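Local coordinates for probable aminotransferase (Pseudomonas aeruginosa, PDB 5YKR), which belongs to the class-III aminotransferases, a family within the pyridoxal-phosphate-dependent aminotransferase superfamily, and probably works as an enzyme of that kind, at residues L20-F23 with D24-P28; A33-E36 with N37-W41; R144-L147 with R148-M152; A302-E305 with R306-V310; R367-L370 with E371-L375. All blocks are in the same frame, centred on the assembly; numbering follows the deposited sequence.

Contact 1. Residues L20-F23 with D24-P28; sequences LRRF and DELHP
The C-terminal turn of helix 9-26 closes where the imidazole of His27 swings back to Phe23, four residues earlier. His27 ND1 donates to Phe23 O at 2.7 Å, meeting a lone pair in the carbonyl plane although the oxygen lies a little out of the imidazole plane. The backbone N of His27 adds a weak bond to the same oxygen, so one carbonyl near the helix end is gripped by two donors of one residue. The ND1 atom also sits over one face of the Phe23 ring, nearer its rim than its centre and 3.4 Å from Phe23 CD2; the two ring planes are inclined at 35°. Phe23 takes this place because its CG is anti to the backbone N (chi1 174°) and lies beside its own carbonyl. His27 is the first residue to leave helical geometry and also the N-cap of helix 28-37, so the contact marks the joint between two successive helices. On another side of helix 9-26, Arg21 and Glu25 run side by side, and Arg21 NH1 reaches the syn side of Glu25 OE2 at 3.2 Å in a salt bridge. Next to them Arg22 CG rests 3.8 Å from Leu26 CD1. Asp24 OD1 is hydrogen-bonded to Asn56, and Phe23 and His27 pack against Leu418 of helix 407-418.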
# COMPACT_ATOMS: atom_id res chain seq x y z
N LEU A 20 27.57 -18.22 11.51
CA LEU A 20 27.47 -16.79 11.83
C LEU A 20 28.85 -16.12 11.76
O LEU A 20 28.97 -15.01 11.23
CB LEU A 20 26.81 -16.56 13.20
CG LEU A 20 25.30 -16.78 13.26
CD1 LEU A 20 24.86 -16.88 14.73
CD2 LEU A 20 24.53 -15.70 12.50
N ARG A 21 29.88 -16.81 12.26
CA ARG A 21 31.24 -16.28 12.12
C ARG A 21 31.67 -16.20 10.66
O ARG A 21 32.19 -15.16 10.22
CB ARG A 21 32.23 -17.10 12.94
CG ARG A 21 33.63 -16.56 12.95
CD ARG A 21 34.44 -17.20 14.09
NE ARG A 21 34.42 -18.66 14.11
CZ ARG A 21 35.08 -19.46 13.26
NH1 ARG A 21 35.85 -18.95 12.28
NH2 ARG A 21 34.96 -20.79 13.38
N ARG A 22 31.39 -17.27 9.89
CA ARG A 22 31.66 -17.29 8.45
C ARG A 22 30.91 -16.15 7.76
O ARG A 22 31.45 -15.50 6.88
CB ARG A 22 31.22 -18.64 7.85
CG ARG A 22 31.56 -18.90 6.39
CD ARG A 22 31.00 -20.26 5.85
NE ARG A 22 31.56 -21.40 6.52
CZ ARG A 22 32.78 -21.89 6.26
NH1 ARG A 22 33.59 -21.31 5.36
NH2 ARG A 22 33.23 -22.93 6.91
N PHE A 23 29.68 -15.87 8.19
CA PHE A 23 28.89 -14.81 7.57
C PHE A 23 29.60 -13.44 7.77
O PHE A 23 29.70 -12.61 6.84
CB PHE A 23 27.48 -14.78 8.13
CG PHE A 23 26.68 -13.64 7.63
CD1 PHE A 23 26.79 -12.38 8.22
CD2 PHE A 23 25.89 -13.79 6.51
CE1 PHE A 23 26.08 -11.31 7.71
CE2 PHE A 23 25.18 -12.71 5.98
CZ PHE A 23 25.28 -11.46 6.60
N ASP A 24 30.08 -13.21 8.98
CA ASP A 24 30.80 -11.96 9.28
C ASP A 24 32.07 -11.83 8.42
O ASP A 24 32.35 -10.75 7.87
CB ASP A 24 31.22 -11.92 10.76
CG ASP A 24 30.04 -11.93 11.73
OD1 ASP A 24 28.93 -11.53 11.34
OD2 ASP A 24 30.27 -12.30 12.94
N GLU A 25 32.81 -12.92 8.28
CA GLU A 25 34.05 -12.92 7.52
C GLU A 25 33.82 -12.67 6.04
O GLU A 25 34.58 -11.95 5.43
CB GLU A 25 34.82 -14.23 7.67
CG GLU A 25 35.36 -14.54 9.04
CD GLU A 25 35.81 -16.00 9.17
OE1 GLU A 25 35.98 -16.73 8.13
OE2 GLU A 25 35.98 -16.43 10.35
N LEU A 26 32.77 -13.26 5.49
CA LEU A 26 32.48 -13.16 4.05
C LEU A 26 31.81 -11.87 3.65
O LEU A 26 31.90 -11.50 2.47
CB LEU A 26 31.54 -14.32 3.64
CG LEU A 26 32.17 -15.71 3.54
CD1 LEU A 26 31.07 -16.75 3.33
CD2 LEU A 26 33.18 -15.80 2.40
N HIS A 27 31.11 -11.20 4.57
CA HIS A 27 30.30 -10.03 4.18
C HIS A 27 30.64 -8.75 4.98
O HIS A 27 29.73 -8.09 5.50
CB HIS A 27 28.81 -10.38 4.27
CG HIS A 27 28.45 -11.71 3.69
ND1 HIS A 27 28.41 -12.88 4.44
CD2 HIS A 27 28.16 -12.07 2.41
CE1 HIS A 27 28.07 -13.88 3.64
NE2 HIS A 27 27.92 -13.43 2.41
N PRO A 28 31.92 -8.34 5.00
CA PRO A 28 32.25 -7.21 5.89
C PRO A 28 31.65 -5.86 5.48
O PRO A 28 31.31 -5.07 6.34
CB PRO A 28 33.80 -7.19 5.86
CG PRO A 28 34.16 -7.81 4.54
CD PRO A 28 33.11 -8.90 4.37

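Contact 2. Residues A33-E36 with N37-W41; sequences AYRE and NRRHW
Tyr34 and Arg38, one helical turn apart, make the main side-chain contact here. Arg38 CG stands over the centre of the Tyr34 ring, 3.8 Å from the centroid, in a CH-pi contact, while Arg38 NH1 donates to Tyr34 OH at 3.1 Å. The arginine can do both because its chain is bent at chi2 (-76°) and again at chi3, folding the guanidinium back to the phenol; the two planes are 75° apart. Tyr34 OH is held also by Gln51. Arg39 behaves differently: extended from CG to NE, it lays one face of its guanidinium on the backbone, with Arg35 O 3.5 Å from NE and Glu36 CA 3.4 Å from NH1. Behind these side chains, Arg38 N bonds to Tyr34 O in regular helical fashion. Arg39 N instead reaches Glu36 O, only three residues back, from above the carbonyl plane. Asn37 O then accepts from both His40 N and Trp41 N, which ties the departing chain to the helix end. The contact thus lies where helix 28-37 gives way to the loop leading to strand 61-65, and the second subunit covers part of it, with Ser117 O of that subunit bonded to Trp41 NE1.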
# COMPACT_ATOMS: atom_id res chain seq x y z
N ALA A 33 27.85 -1.50 6.50
CA ALA A 33 26.63 -0.80 6.11
C ALA A 33 25.55 -0.91 7.19
O ALA A 33 24.82 0.04 7.43
CB ALA A 33 26.11 -1.31 4.78
N TYR A 34 25.42 -2.07 7.82
CA TYR A 34 24.43 -2.25 8.88
C TYR A 34 24.69 -1.32 10.06
O TYR A 34 23.75 -0.72 10.58
CB TYR A 34 24.40 -3.71 9.36
CG TYR A 34 23.28 -4.05 10.28
CD1 TYR A 34 21.96 -3.90 9.89
CD2 TYR A 34 23.53 -4.53 11.57
CE1 TYR A 34 20.92 -4.23 10.75
CE2 TYR A 34 22.50 -4.88 12.42
CZ TYR A 34 21.19 -4.71 12.02
OH TYR A 34 20.19 -5.05 12.90
N ARG A 35 25.94 -1.17 10.45
CA ARG A 35 26.27 -0.24 11.54
C ARG A 35 25.80 1.17 11.21
O ARG A 35 25.25 1.89 12.06
CB ARG A 35 27.78 -0.26 11.83
CG ARG A 35 28.27 -1.54 12.49
CD ARG A 35 29.72 -1.41 13.04
NE ARG A 35 30.64 -1.55 11.90
CZ ARG A 35 31.32 -0.58 11.26
NH1 ARG A 35 31.24 0.70 11.65
NH2 ARG A 35 32.09 -0.90 10.21
N GLU A 36 26.03 1.58 9.98
CA GLU A 36 25.57 2.89 9.53
C GLU A 36 24.02 2.97 9.43
O GLU A 36 23.42 3.92 9.91
CB GLU A 36 26.20 3.23 8.20
CG GLU A 36 25.84 4.56 7.57
CD GLU A 36 26.75 4.92 6.36
OE1 GLU A 36 27.74 4.19 6.07
OE2 GLU A 36 26.48 5.98 5.69
N ASN A 37 23.41 1.97 8.82
CA ASN A 37 21.96 1.97 8.65
C ASN A 37 21.21 1.91 9.97
O ASN A 37 20.10 2.47 10.07
CB ASN A 37 21.49 0.85 7.70
CG ASN A 37 21.36 1.30 6.26
OD1 ASN A 37 21.21 2.50 5.97
ND2 ASN A 37 21.25 0.34 5.34
N ARG A 38 21.80 1.27 11.01
CA ARG A 38 21.16 1.24 12.32
C ARG A 38 21.08 2.63 12.96
O ARG A 38 20.27 2.82 13.90
CB ARG A 38 21.91 0.27 13.26
CG ARG A 38 21.55 -1.18 13.02
CD ARG A 38 20.16 -1.58 13.58
NE ARG A 38 20.20 -1.46 15.06
CZ ARG A 38 20.65 -2.38 15.92
NH1 ARG A 38 21.00 -3.59 15.51
NH2 ARG A 38 20.69 -2.09 17.23
N ARG A 39 21.88 3.60 12.47
CA ARG A 39 21.82 4.96 13.01
C ARG A 39 20.56 5.70 12.57
O ARG A 39 20.15 6.63 13.25
CB ARG A 39 23.07 5.76 12.62
CG ARG A 39 24.38 5.16 13.15
CD ARG A 39 25.65 5.82 12.61
NE ARG A 39 26.74 4.92 13.02
CZ ARG A 39 27.72 4.47 12.25
NH1 ARG A 39 27.87 4.87 10.98
NH2 ARG A 39 28.60 3.64 12.78
N HIS A 40 19.98 5.33 11.42
CA HIS A 40 18.88 6.13 10.86
C HIS A 40 17.64 5.33 10.50
O HIS A 40 16.62 5.94 10.24
CB HIS A 40 19.37 6.93 9.64
CG HIS A 40 20.58 7.76 9.91
ND1 HIS A 40 20.57 8.76 10.84
CD2 HIS A 40 21.82 7.74 9.36
CE1 HIS A 40 21.76 9.32 10.88
NE2 HIS A 40 22.55 8.71 10.01
N TRP A 41 17.71 3.99 10.44
CA TRP A 41 16.54 3.14 10.21
C TRP A 41 16.22 2.46 11.53
O TRP A 41 17.11 1.88 12.19
CB TRP A 41 16.76 2.07 9.15
CG TRP A 41 17.08 2.67 7.76
CD1 TRP A 41 18.28 2.73 7.17
CD2 TRP A 41 16.17 3.33 6.86
NE1 TRP A 41 18.21 3.32 5.93
CE2 TRP A 41 16.90 3.71 5.73
CE3 TRP A 41 14.80 3.59 6.91
CZ2 TRP A 41 16.30 4.40 4.66
CZ3 TRP A 41 14.20 4.27 5.86
CH2 TRP A 41 14.96 4.67 4.75

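Contact 3. Residues R144-L147 with R148-M152; sequences RFVL and RLCRM
The guanidinium of Arg151 is approached obliquely by Leu147 CB, 4.2 Å from NH1, while its N-H groups are taken up by partners outside this turn: NE donates to Asp157 O, and NH1 reaches Glu172 and also Asn192 of the second subunit. The second flat group, the guanidinium of Arg144, has Phe145 CE1 above one face, 3.7 Å from its plane and displaced to the rim. Its nitrogens pair with Asp141, one turn back on the same helix, and with Ser169 O of the second subunit. Arg148, its CG anti to the backbone N (chi1 169°) and its chain bent at chi3, sends its guanidinium away from the preceding turn to Asp171 and His190 O of the second subunit. Each of these three buried or partly buried cationic groups thus finds at least one acceptor beyond the helix. The apolar side is quieter: Val146 CG1 lies 4.1 Å from Cys150 SG, and that sulfur is also 3.4 Å from Val146 O. The backbone runs in an unbroken alpha-helical pattern, with Arg148 N to Arg144 O at 3.0 Å and Arg151 N to Leu147 O at 2.9 Å. This is the middle of helix 139-154, which lies against the large mixed sheet: Val146 and Cys150 pack on Phe281 of strand 281-284, Val146 and Leu147 on Ile257 of strand 255-259, and Val146 and Leu149 on Trp297 of strand 295-299, while Arg144 and Arg148 reach into the second subunit and Arg151 is shared between both chains.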
# COMPACT_ATOMS: atom_id res chain seq x y z
N ARG A 144 -8.23 -5.95 2.48
CA ARG A 144 -8.97 -5.04 3.36
C ARG A 144 -10.19 -4.48 2.67
O ARG A 144 -11.29 -4.35 3.26
CB ARG A 144 -8.06 -3.81 3.78
CG ARG A 144 -6.90 -4.19 4.64
CD ARG A 144 -6.29 -2.99 5.29
NE ARG A 144 -5.77 -1.91 4.44
CZ ARG A 144 -6.11 -0.64 4.54
NH1 ARG A 144 -7.12 -0.23 5.23
NH2 ARG A 144 -5.39 0.21 3.86
N PHE A 145 -9.99 -4.06 1.42
CA PHE A 145 -11.04 -3.34 0.70
C PHE A 145 -12.16 -4.27 0.27
O PHE A 145 -13.32 -3.92 0.38
CB PHE A 145 -10.45 -2.60 -0.50
CG PHE A 145 -9.40 -1.56 -0.17
CD1 PHE A 145 -9.24 -1.07 1.11
CD2 PHE A 145 -8.61 -1.03 -1.17
CE1 PHE A 145 -8.26 -0.13 1.39
CE2 PHE A 145 -7.66 -0.08 -0.89
CZ PHE A 145 -7.48 0.39 0.39
N VAL A 146 -11.80 -5.48 -0.16
CA VAL A 146 -12.82 -6.49 -0.46
C VAL A 146 -13.64 -6.79 0.79
O VAL A 146 -14.88 -6.91 0.72
CB VAL A 146 -12.22 -7.75 -1.08
CG1 VAL A 146 -13.20 -8.89 -1.07
CG2 VAL A 146 -11.70 -7.44 -2.48
N LEU A 147 -12.96 -6.92 1.95
CA LEU A 147 -13.75 -7.24 3.16
C LEU A 147 -14.72 -6.10 3.49
O LEU A 147 -15.89 -6.36 3.87
CB LEU A 147 -12.83 -7.53 4.32
CG LEU A 147 -12.01 -8.82 4.24
CD1 LEU A 147 -11.06 -8.91 5.46
CD2 LEU A 147 -12.92 -10.04 4.14
N ARG A 148 -14.29 -4.84 3.34
CA ARG A 148 -15.18 -3.70 3.55
C ARG A 148 -16.39 -3.77 2.63
O ARG A 148 -17.52 -3.59 3.09
CB ARG A 148 -14.39 -2.39 3.30
CG ARG A 148 -15.26 -1.15 3.21
CD ARG A 148 -14.46 0.13 2.99
NE ARG A 148 -13.75 0.53 4.19
CZ ARG A 148 -14.28 1.11 5.26
NH1 ARG A 148 -15.50 1.52 5.23
NH2 ARG A 148 -13.54 1.30 6.38
N LEU A 149 -16.16 -4.04 1.33
CA LEU A 149 -17.25 -4.09 0.41
C LEU A 149 -18.20 -5.26 0.75
O LEU A 149 -19.41 -5.15 0.56
CB LEU A 149 -16.71 -4.21 -1.02
CG LEU A 149 -16.04 -2.94 -1.55
CD1 LEU A 149 -15.30 -3.19 -2.84
CD2 LEU A 149 -17.03 -1.79 -1.73
N CYS A 150 -17.65 -6.40 1.20
CA CYS A 150 -18.50 -7.53 1.62
C CYS A 150 -19.36 -7.18 2.82
O CYS A 150 -20.51 -7.58 2.90
CB CYS A 150 -17.67 -8.78 1.87
SG CYS A 150 -16.97 -9.53 0.40
N ARG A 151 -18.78 -6.45 3.79
CA ARG A 151 -19.59 -5.96 4.92
C ARG A 151 -20.71 -5.01 4.44
O ARG A 151 -21.86 -5.09 4.91
CB ARG A 151 -18.72 -5.29 5.98
CG ARG A 151 -17.83 -6.25 6.73
CD ARG A 151 -17.20 -5.57 7.95
NE ARG A 151 -16.45 -6.50 8.76
CZ ARG A 151 -15.17 -6.76 8.70
NH1 ARG A 151 -14.39 -6.10 7.90
NH2 ARG A 151 -14.67 -7.73 9.52
N MET A 152 -20.37 -4.13 3.49
CA MET A 152 -21.35 -3.20 2.94
C MET A 152 -22.48 -3.91 2.22
O MET A 152 -23.66 -3.60 2.49
CB MET A 152 -20.71 -2.20 1.98
CG MET A 152 -19.80 -1.17 2.67
SD MET A 152 -18.76 -0.29 1.50
CE MET A 152 -19.95 0.44 0.41

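Contact 4. Residues A302-E305 with R306-V310; sequences AQAE and RIWAV
Ala302 meets Arg306 near the start of helix 301-310: Arg306 N makes a weak bond to Ala302 O, and the aliphatic part of the arginine, CG, lies 3.5 Å from that same oxygen. Beyond it the Arg306 chain bends at chi3 and its end leads off to a salt bridge with Asp253. Gln303 takes part through its backbone carbonyl, which accepts from Ile307 N at 2.9 Å and is flanked by Ile307 CG1 at 3.3 Å. Both Gln303 and Ile307 pack on Phe281 of strand 281-284 and on Leu153 of helix 139-154, which joins this short helix to the large mixed sheet and to helix 139-154. Ala304 gives the central contact, as Trp308 folds back over it. Ala304 CB sits above the six-membered ring of Trp308, 3.9 Å from the centroid and 15° off the normal, a CH-pi contact. Ala304 O, bonded to Trp308 N at 2.8 Å, also lies over the same indole, 3.2 Å from Trp308 CG and toward the rim of the ring system. Trp308 CG is anti to its own carbonyl carbon (chi1 -65°), which turns the indole back along the helix. Glu305 follows, with its CG 4.0 Å from Trp308 CZ3; its backbone carbonyl accepts from Ala309 N. The indole is thus shared: one face takes the methyl and carbonyl oxygen of Ala304, while Trp308 NE1 bonds to Leu42 O of the second subunit and the ring meets Tyr43 of that subunit edge-to-face.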
# COMPACT_ATOMS: atom_id res chain seq x y z
N ALA A 302 -22.31 -11.10 -10.20
CA ALA A 302 -23.28 -11.12 -9.12
C ALA A 302 -22.82 -10.28 -7.94
O ALA A 302 -23.62 -9.50 -7.36
CB ALA A 302 -23.57 -12.56 -8.70
N GLN A 303 -21.53 -10.35 -7.62
CA GLN A 303 -21.02 -9.52 -6.52
C GLN A 303 -21.02 -8.04 -6.93
O GLN A 303 -21.35 -7.16 -6.11
CB GLN A 303 -19.62 -9.96 -6.08
CG GLN A 303 -19.51 -11.35 -5.50
CD GLN A 303 -20.45 -11.62 -4.36
OE1 GLN A 303 -20.53 -10.83 -3.41
NE2 GLN A 303 -21.14 -12.76 -4.41
N ALA A 304 -20.59 -7.76 -8.15
CA ALA A 304 -20.55 -6.38 -8.65
C ALA A 304 -21.93 -5.73 -8.53
O ALA A 304 -22.05 -4.59 -8.05
CB ALA A 304 -20.03 -6.34 -10.09
N GLU A 305 -23.01 -6.44 -8.90
CA GLU A 305 -24.32 -5.85 -8.83
C GLU A 305 -24.73 -5.54 -7.39
O GLU A 305 -25.41 -4.53 -7.12
CB GLU A 305 -25.38 -6.70 -9.55
CG GLU A 305 -25.16 -6.69 -11.05
CD GLU A 305 -26.14 -7.46 -11.84
OE1 GLU A 305 -27.12 -7.95 -11.21
OE2 GLU A 305 -26.01 -7.51 -13.09
N ARG A 306 -24.32 -6.38 -6.45
CA ARG A 306 -24.61 -6.12 -5.03
C ARG A 306 -23.81 -4.94 -4.51
O ARG A 306 -24.33 -4.09 -3.80
CB ARG A 306 -24.35 -7.35 -4.21
CG ARG A 306 -25.48 -8.32 -4.63
CD ARG A 306 -25.45 -9.60 -3.99
NE ARG A 306 -25.90 -9.55 -2.63
CZ ARG A 306 -26.07 -10.64 -1.93
NH1 ARG A 306 -25.79 -11.80 -2.47
NH2 ARG A 306 -26.49 -10.57 -0.69
N ILE A 307 -22.56 -4.82 -4.95
CA ILE A 307 -21.72 -3.68 -4.57
C ILE A 307 -22.27 -2.37 -5.14
O ILE A 307 -22.39 -1.36 -4.42
CB ILE A 307 -20.27 -3.91 -5.01
CG1 ILE A 307 -19.66 -5.05 -4.23
CG2 ILE A 307 -19.43 -2.62 -4.91
CD1 ILE A 307 -18.34 -5.58 -4.78
N TRP A 308 -22.63 -2.37 -6.42
CA TRP A 308 -23.15 -1.13 -7.02
C TRP A 308 -24.42 -0.63 -6.34
O TRP A 308 -24.64 0.59 -6.22
CB TRP A 308 -23.39 -1.33 -8.49
CG TRP A 308 -22.12 -1.59 -9.29
CD1 TRP A 308 -20.89 -1.02 -9.13
CD2 TRP A 308 -22.05 -2.39 -10.46
NE1 TRP A 308 -20.04 -1.51 -10.09
CE2 TRP A 308 -20.74 -2.34 -10.93
CE3 TRP A 308 -22.97 -3.20 -11.13
CZ2 TRP A 308 -20.33 -3.04 -12.06
CZ3 TRP A 308 -22.53 -3.89 -12.26
CH2 TRP A 308 -21.24 -3.80 -12.71
N ALA A 309 -25.23 -1.54 -5.80
CA ALA A 309 -26.45 -1.14 -5.13
C ALA A 309 -26.20 -0.57 -3.75
O ALA A 309 -27.12 0.05 -3.19
CB ALA A 309 -27.39 -2.31 -5.09
N VAL A 310 -25.04 -0.76 -3.15
CA VAL A 310 -24.66 -0.08 -1.91
C VAL A 310 -23.61 1.00 -2.11
O VAL A 310 -23.32 1.76 -1.16
CB VAL A 310 -24.22 -1.09 -0.81
CG1 VAL A 310 -25.40 -1.95 -0.37
CG2 VAL A 310 -23.02 -1.96 -1.23

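Contact 5. Residues R367-L370 with E371-L375; sequences RATL and EELRL
Leu370 overlaps Leu375 five residues on: Leu370 CD2 lies 3.9 Å from Leu375 CD1, the two side chains crossing at about a right angle where the chain doubles back after helix 349-372. The backbone joins the same two residues, Leu375 N donating to Leu370 O at 3.0 Å in the carbonyl plane. Water 1 donates to Leu370 O as well, and also to Leu375 O at 2.8 Å, so it bridges the two carbonyls of the leucine pair. One residue earlier, Thr369 CG2 runs alongside Leu373 CD1, 4.0 Å away, and both residues pack on Arg450 and Leu453 of helix 439-456. Arg367 and Glu371 also lie alongside, but through carbon: Glu371 OE2 is 3.5 Å from Arg367 CG, while the guanidinium, carried off by the bend at chi3 (-69°), is paired with Glu363 and with Val379 O. Opposite charges are therefore near without a salt bridge between them. Arg374 turns the corner with a positive phi of 60°, and its N bonds to Glu371 O at 3.2 Å. Together with the bond from Leu375 N five residues back to Leu370 O, and the apolar contact between the same two leucines, this is a Schellman motif, the helix C-cap that leads here into strand 378-382.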
# COMPACT_ATOMS: atom_id res chain seq x y z
N ARG A 367 13.29 -34.44 -1.70
CA ARG A 367 12.63 -35.66 -1.23
C ARG A 367 13.63 -36.81 -1.11
O ARG A 367 13.61 -37.54 -0.11
CB ARG A 367 11.44 -36.07 -2.11
CG ARG A 367 10.62 -37.15 -1.43
CD ARG A 367 9.30 -37.42 -2.12
NE ARG A 367 8.37 -36.29 -1.99
CZ ARG A 367 7.91 -35.56 -3.00
NH1 ARG A 367 8.26 -35.83 -4.25
NH2 ARG A 367 7.12 -34.54 -2.75
N ALA A 368 14.53 -36.94 -2.08
CA ALA A 368 15.54 -37.99 -2.03
C ALA A 368 16.44 -37.83 -0.82
O ALA A 368 16.77 -38.79 -0.16
CB ALA A 368 16.33 -38.00 -3.31
N THR A 369 16.82 -36.60 -0.50
CA THR A 369 17.65 -36.32 0.69
C THR A 369 16.92 -36.66 1.99
O THR A 369 17.48 -37.29 2.86
CB THR A 369 18.09 -34.84 0.67
OG1 THR A 369 19.07 -34.68 -0.36
CG2 THR A 369 18.64 -34.39 1.98
N LEU A 370 15.66 -36.25 2.11
CA LEU A 370 14.86 -36.54 3.30
C LEU A 370 14.71 -38.06 3.50
O LEU A 370 14.84 -38.54 4.62
CB LEU A 370 13.50 -35.86 3.25
CG LEU A 370 13.52 -34.33 3.15
CD1 LEU A 370 12.09 -33.78 3.16
CD2 LEU A 370 14.42 -33.63 4.13
N GLU A 371 14.47 -38.78 2.40
CA GLU A 371 14.32 -40.23 2.45
C GLU A 371 15.64 -40.91 2.83
O GLU A 371 15.68 -41.79 3.71
CB GLU A 371 13.77 -40.75 1.14
CG GLU A 371 12.29 -40.41 0.93
CD GLU A 371 11.76 -40.79 -0.46
OE1 GLU A 371 12.57 -41.24 -1.30
OE2 GLU A 371 10.54 -40.62 -0.70
N GLU A 372 16.73 -40.49 2.22
CA GLU A 372 18.03 -41.10 2.46
C GLU A 372 18.47 -40.94 3.90
O GLU A 372 18.96 -41.88 4.51
CB GLU A 372 19.06 -40.47 1.55
CG GLU A 372 20.47 -40.93 1.76
CD GLU A 372 21.46 -40.27 0.83
OE1 GLU A 372 21.15 -40.15 -0.37
OE2 GLU A 372 22.55 -39.89 1.32
N LEU A 373 18.26 -39.73 4.45
CA LEU A 373 18.67 -39.42 5.81
C LEU A 373 17.63 -39.83 6.86
O LEU A 373 17.85 -39.60 8.05
CB LEU A 373 19.00 -37.94 5.92
CG LEU A 373 20.13 -37.43 5.01
CD1 LEU A 373 20.32 -35.94 5.21
CD2 LEU A 373 21.45 -38.17 5.26
N ARG A 374 16.51 -40.40 6.42
CA ARG A 374 15.45 -40.91 7.31
C ARG A 374 14.88 -39.82 8.19
O ARG A 374 14.46 -40.04 9.33
CB ARG A 374 15.94 -42.14 8.10
CG ARG A 374 16.44 -43.27 7.22
CD ARG A 374 16.69 -44.53 8.05
NE ARG A 374 17.16 -45.61 7.18
CZ ARG A 374 17.74 -46.73 7.56
NH1 ARG A 374 17.90 -47.02 8.85
NH2 ARG A 374 18.15 -47.58 6.63
N LEU A 375 14.83 -38.60 7.66
CA LEU A 375 14.32 -37.48 8.45
C LEU A 375 12.81 -37.55 8.52
O LEU A 375 12.16 -37.81 7.50
CB LEU A 375 14.80 -36.16 7.88
CG LEU A 375 16.24 -35.81 8.10
CD1 LEU A 375 16.65 -34.71 7.13
CD2 LEU A 375 16.48 -35.40 9.54
O HOH W 1 12.18 -39.68 5.48

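Overall arrangement
All five contacts are local helix contacts, but their surroundings differ. Contact 3 is the buried one, with apolar side chains on the large sheet and arginines paired both within the chain and across the dimer interface. Contact 4 touches it through Leu149 with Ile307 and Met152 with Val310, although it is only partly buried and rests mainly on an aromatic face. Contacts 1 and 2, centres 18 Å apart, lie on successive helices, their centres 47 and 39 Å from that of contact 3; each combines a helix end with an aromatic ring and charged side chains. Contact 5 is untouched by the second subunit and ends its helix by a Schellman motif with its leucine pair, whereas contact 1 uses an imidazole.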